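Local coordinates for hyaluronidase (Streptomyces koganeiensis, PDB 4UFQ) that degrades hyaluronan and is built as an elongated trimer of intertwined beta-stranded chains, at the interface of chains A and B. Sequence-based numbering; all coordinates share one arbitrary frame. Chains: chain A/B, Hyaluronidase.

Three stations along one elongated interface between chains A and B show how an intertwined trimer is held together by repeated, modest patches. The C-alpha centres of contacts 2 and 3 lie about 28 Å apart; contact 1 is about 45 Å from contact 2 and 55 Å from contact 3. Each patch includes beta bridging between chains, parallel in contacts 2 and 3 and antiparallel in contact 1. The arginine that ends strand 79-83 serves twice: A:Arg83 pairs by its backbone and lays its guanidinium on B:Thr71 in contact 2, and B:Arg83 reaches across with its guanidinium in contact 3. Equivalent contacts probably repeat round the trimer.

Contact 1: the interface of chains A and B. Residues chain A 186-188, 194; chain B 176.
B:Arg176 lays its long side chain beneath the backbone of A:Ser186 to A:Asp188, a small example of an arginine used as a flat strut rather than as half of a salt bridge. From CB, chi1 of -70° turns CG opposite the backbone carbonyl carbon, and the chain then runs extended. CG passes the methyl of A:Ala194, with CB of that residue 4.2 Å from the arginine CG. CD comes next, 3.9 Å from the amide N of A:Asp188, and NE continues beneath the same stretch of main chain. At the tip the guanidinium presents a face to the peptide link: CZ is 3.6 Å from the carbonyl carbon of A:Val187, which lies over the centre of the plane, while the A:Asp188 amide is displaced toward the rim. NH2 approaches the hydroxyl OG of A:Ser186 at 2.9 Å, but the bond is bent and weak. NH1 works through water instead. Water 1, lying in plane at the guanidinium edge, is 2.8 Å from NH1 and 2.7 Å from the carboxylate OD1 of A:Asp188; water 2 relays NH1 to the carbonyl O of A:Val187. A:Asp188 OD1 and B:Arg176 NH1, 4.5 Å apart, are thus bridged by water 1, and their opposite charges probably still attract. In the fold, strand 175-177 of chain B bridges antiparallel to strand 193-198 of chain A here, toward the C-terminal end of the trimer.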
# COMPACT_ATOMS: atom_id res chain seq x y z
N SER A 186 13.11 8.10 31.07
CA SER A 186 12.23 9.20 30.73
C SER A 186 10.90 8.64 30.22
O SER A 186 10.76 7.43 29.97
CB SER A 186 12.89 10.07 29.65
OG SER A 186 13.18 9.28 28.51
N VAL A 187 9.93 9.55 30.07
CA VAL A 187 8.61 9.22 29.53
C VAL A 187 8.25 10.14 28.37
O VAL A 187 9.00 11.07 28.07
CB VAL A 187 7.49 9.22 30.64
CG1 VAL A 187 7.93 8.37 31.83
CG2 VAL A 187 7.11 10.59 31.08
N ASP A 188 7.14 9.88 27.69
CA ASP A 188 6.70 10.74 26.58
C ASP A 188 6.24 12.14 27.02
O ASP A 188 5.83 12.36 28.17
CB ASP A 188 5.57 10.08 25.80
CG ASP A 188 5.29 10.79 24.50
OD1 ASP A 188 6.19 10.81 23.63
OD2 ASP A 188 4.18 11.38 24.34
N ALA A 194 6.09 4.78 31.32
CA ALA A 194 6.70 3.76 30.48
C ALA A 194 6.57 2.40 31.15
O ALA A 194 7.03 2.19 32.27
CB ALA A 194 8.18 4.10 30.26
N ARG B 176 5.21 3.12 25.96
CA ARG B 176 4.82 4.36 26.63
C ARG B 176 3.33 4.58 26.49
O ARG B 176 2.76 4.41 25.42
CB ARG B 176 5.59 5.55 26.06
CG ARG B 176 7.07 5.52 26.45
CD ARG B 176 7.90 6.55 25.74
NE ARG B 176 9.20 6.72 26.42
CZ ARG B 176 10.02 7.74 26.27
NH1 ARG B 176 9.76 8.69 25.39
NH2 ARG B 176 11.14 7.79 26.99
O HOH W 1 7.95 8.78 23.20
O HOH W 2 11.37 10.96 26.24

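Contact 2: the interface of chains A and B. Residues chain A 82-83, 85; chain B 70-73.
A:His82 turns its ring toward B:Glu72 with CG opposite the backbone N (chi1 178°), and B:Thr71 likewise places OG1 opposite its own N (chi1 -174°), toward A:Arg83 and A:Tyr85. The histidine NE2 donates to the main-chain O of B:Glu72 at 2.7 Å, on a lone pair in the carbonyl plane and also in the plane of the ring. The B:Glu72 carboxylate lies beside this ring, the two planes only 26° apart. Backbone pairing sets the register: N of A:Arg83 bonds to O of B:Gly70 at 2.8 Å. The side chain of B:Thr71 crosses that of A:Tyr85 at about a right angle. The phenol OH gives its hydrogen to the B:Thr71 carbonyl O at 2.7 Å, which lies at the ring edge, and accepts from OG1 of the same threonine at 2.8 Å. OG1 also bonds to the A:Arg83 carbonyl O at 2.9 Å, so its one proton is probably shared or alternates between two acceptors. The A:Arg83 guanidinium lays a face over CB of B:Thr71, and the B:Thr73 methyl CG2 packs on A:Tyr85. Together, side chains extend the pairing beyond the parallel bridge of A:His82 with B:Gly70, joining two chains of the trimer where strand 66-70 runs out into loop.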
# COMPACT_ATOMS: atom_id res chain seq x y z
N HIS A 82 -9.12 9.00 -9.16
CA HIS A 82 -10.49 8.51 -9.27
C HIS A 82 -11.44 9.68 -9.07
O HIS A 82 -11.44 10.32 -8.01
CB HIS A 82 -10.78 7.40 -8.26
CG HIS A 82 -12.19 6.92 -8.32
ND1 HIS A 82 -13.19 7.45 -7.52
CD2 HIS A 82 -12.80 6.00 -9.11
CE1 HIS A 82 -14.34 6.86 -7.81
NE2 HIS A 82 -14.13 5.97 -8.77
N ARG A 83 -12.24 9.95 -10.10
CA ARG A 83 -13.24 11.01 -10.06
C ARG A 83 -14.52 10.42 -9.48
O ARG A 83 -15.22 9.65 -10.13
CB ARG A 83 -13.45 11.59 -11.47
CG ARG A 83 -12.13 11.85 -12.19
CD ARG A 83 -12.27 12.61 -13.50
NE ARG A 83 -13.26 12.04 -14.40
CZ ARG A 83 -13.02 11.10 -15.31
NH1 ARG A 83 -11.81 10.58 -15.44
NH2 ARG A 83 -14.01 10.68 -16.09
N TYR A 85 -18.11 10.43 -6.72
CA TYR A 85 -19.51 10.86 -6.78
C TYR A 85 -19.96 11.38 -5.42
O TYR A 85 -19.70 10.76 -4.38
CB TYR A 85 -20.39 9.69 -7.24
CG TYR A 85 -20.06 9.22 -8.63
CD1 TYR A 85 -18.98 8.39 -8.85
CD2 TYR A 85 -20.82 9.61 -9.72
CE1 TYR A 85 -18.65 7.97 -10.11
CE2 TYR A 85 -20.51 9.19 -11.00
CZ TYR A 85 -19.42 8.36 -11.18
OH TYR A 85 -19.07 7.92 -12.44
N GLY B 70 -9.99 7.83 -13.98
CA GLY B 70 -11.22 7.09 -14.20
C GLY B 70 -12.33 7.59 -13.31
O GLY B 70 -12.10 8.38 -12.40
N THR B 71 -13.55 7.13 -13.58
CA THR B 71 -14.70 7.54 -12.78
C THR B 71 -15.61 6.35 -12.44
O THR B 71 -16.83 6.43 -12.52
CB THR B 71 -15.47 8.65 -13.49
OG1 THR B 71 -16.52 9.14 -12.64
CG2 THR B 71 -16.05 8.18 -14.84
N GLU B 72 -14.99 5.25 -12.02
CA GLU B 72 -15.68 3.99 -11.78
C GLU B 72 -16.64 4.04 -10.59
O GLU B 72 -16.35 4.66 -9.56
CB GLU B 72 -14.63 2.90 -11.52
CG GLU B 72 -13.69 2.62 -12.70
CD GLU B 72 -12.54 3.61 -12.82
OE1 GLU B 72 -12.36 4.46 -11.93
OE2 GLU B 72 -11.80 3.52 -13.82
N THR B 73 -17.75 3.32 -10.70
CA THR B 73 -18.67 3.22 -9.57
C THR B 73 -18.44 1.95 -8.74
O THR B 73 -18.77 1.94 -7.55
CB THR B 73 -20.14 3.26 -10.02
OG1 THR B 73 -20.36 2.29 -11.05
CG2 THR B 73 -20.49 4.65 -10.54

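Contact 3: the interface of chains A and B. Residues chain A 57-59; chain B 43-46, 83.
A:Asp59 stands between B:Tyr43 and B:Arg83 at the close-fitting end of this parallel strand pairing. The tyrosine OH donates to carboxylate OD2 of the aspartate at 2.6 Å, on the syn side and somewhat out of the carboxylate plane, while the ring is turned 81° to the carboxylate. A chi1 of -177° sends the ring along the neighbouring strand, its CD1 edge against CB of A:Ile57 at 3.8 Å. The other carboxylate oxygen, OD1, forms a salt bridge with NH2 of B:Arg83 at 3.2 Å. That guanidinium also grips the main-chain O of A:Ser58 end-on, NH2 at 2.9 Å and NH1 more distantly, both from the same face of the carbonyl; this double hold helps fix its rotation. Behind these groups the backbones lock together, N of B:Gln44 to O of A:Ile57 at 2.9 Å and N of A:Asp59 to O of B:Gln44 at 2.9 Å. Replacing B:Tyr43 with a phenylalanine would probably leave OD2 of A:Asp59 without its direct hydroxyl partner and the carboxylate freer to turn. Contact is looser toward the B:Ala45 turn, where water 3 links OD2 to the B:Ala45 carbonyl O, and the B:Gln44 amide oxygen OE1 turns back to N of B:Gly46 within its own chain. The patch joins strand 54-58 of chain A to strand 40-44 of chain B by backbone pairing and to strand 79-83 by the B:Arg83 side chain, helping hold the interwoven triple-stranded beta-helix together.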
# COMPACT_ATOMS: atom_id res chain seq x y z
N ILE A 57 -1.90 -6.96 -21.45
CA ILE A 57 -1.84 -8.39 -21.14
C ILE A 57 -0.48 -8.93 -21.54
O ILE A 57 0.02 -8.63 -22.63
CB ILE A 57 -2.88 -9.21 -21.95
CG1 ILE A 57 -4.26 -8.57 -21.91
CG2 ILE A 57 -2.94 -10.64 -21.44
CD1 ILE A 57 -4.87 -8.40 -23.29
N SER A 58 0.10 -9.75 -20.67
CA SER A 58 1.29 -10.51 -21.02
C SER A 58 1.14 -11.97 -20.67
O SER A 58 0.59 -12.31 -19.63
CB SER A 58 2.55 -9.96 -20.36
OG SER A 58 3.68 -10.69 -20.81
N ASP A 59 1.64 -12.82 -21.57
CA ASP A 59 1.71 -14.26 -21.36
C ASP A 59 3.14 -14.72 -21.05
O ASP A 59 3.41 -15.92 -20.99
CB ASP A 59 1.20 -15.00 -22.60
CG ASP A 59 -0.25 -14.71 -22.91
OD1 ASP A 59 -1.00 -14.30 -22.00
OD2 ASP A 59 -0.66 -14.91 -24.07
N TYR B 43 -0.70 -6.29 -26.11
CA TYR B 43 -0.66 -7.71 -25.80
C TYR B 43 0.69 -8.31 -26.16
O TYR B 43 1.10 -8.27 -27.33
CB TYR B 43 -1.77 -8.41 -26.59
CG TYR B 43 -1.92 -9.89 -26.35
CD1 TYR B 43 -1.38 -10.51 -25.23
CD2 TYR B 43 -2.62 -10.69 -27.25
CE1 TYR B 43 -1.52 -11.86 -25.02
CE2 TYR B 43 -2.77 -12.04 -27.05
CZ TYR B 43 -2.21 -12.63 -25.93
OH TYR B 43 -2.37 -13.98 -25.73
N GLN B 44 1.38 -8.86 -25.17
CA GLN B 44 2.59 -9.65 -25.38
C GLN B 44 2.23 -11.12 -25.31
O GLN B 44 1.91 -11.64 -24.22
CB GLN B 44 3.65 -9.31 -24.32
CG GLN B 44 4.83 -10.29 -24.27
CD GLN B 44 5.64 -10.30 -25.56
OE1 GLN B 44 5.49 -11.18 -26.41
NE2 GLN B 44 6.51 -9.31 -25.70
N ALA B 45 2.27 -11.79 -26.46
CA ALA B 45 1.85 -13.18 -26.56
C ALA B 45 3.01 -14.15 -26.40
O ALA B 45 2.79 -15.36 -26.31
CB ALA B 45 1.13 -13.44 -27.89
N GLY B 46 4.24 -13.64 -26.36
CA GLY B 46 5.41 -14.46 -26.09
C GLY B 46 5.24 -15.19 -24.77
O GLY B 46 4.59 -14.67 -23.87
N ARG B 83 -1.70 -13.74 -12.62
CA ARG B 83 -2.11 -15.12 -12.83
C ARG B 83 -1.01 -16.03 -12.30
O ARG B 83 0.06 -16.15 -12.90
CB ARG B 83 -2.39 -15.36 -14.33
CG ARG B 83 -3.23 -14.23 -14.94
CD ARG B 83 -3.72 -14.51 -16.35
NE ARG B 83 -2.66 -14.94 -17.26
CZ ARG B 83 -1.90 -14.14 -17.99
NH1 ARG B 83 -2.04 -12.82 -17.93
NH2 ARG B 83 -0.98 -14.66 -18.80
O HOH W 3 0.52 -16.69 -25.94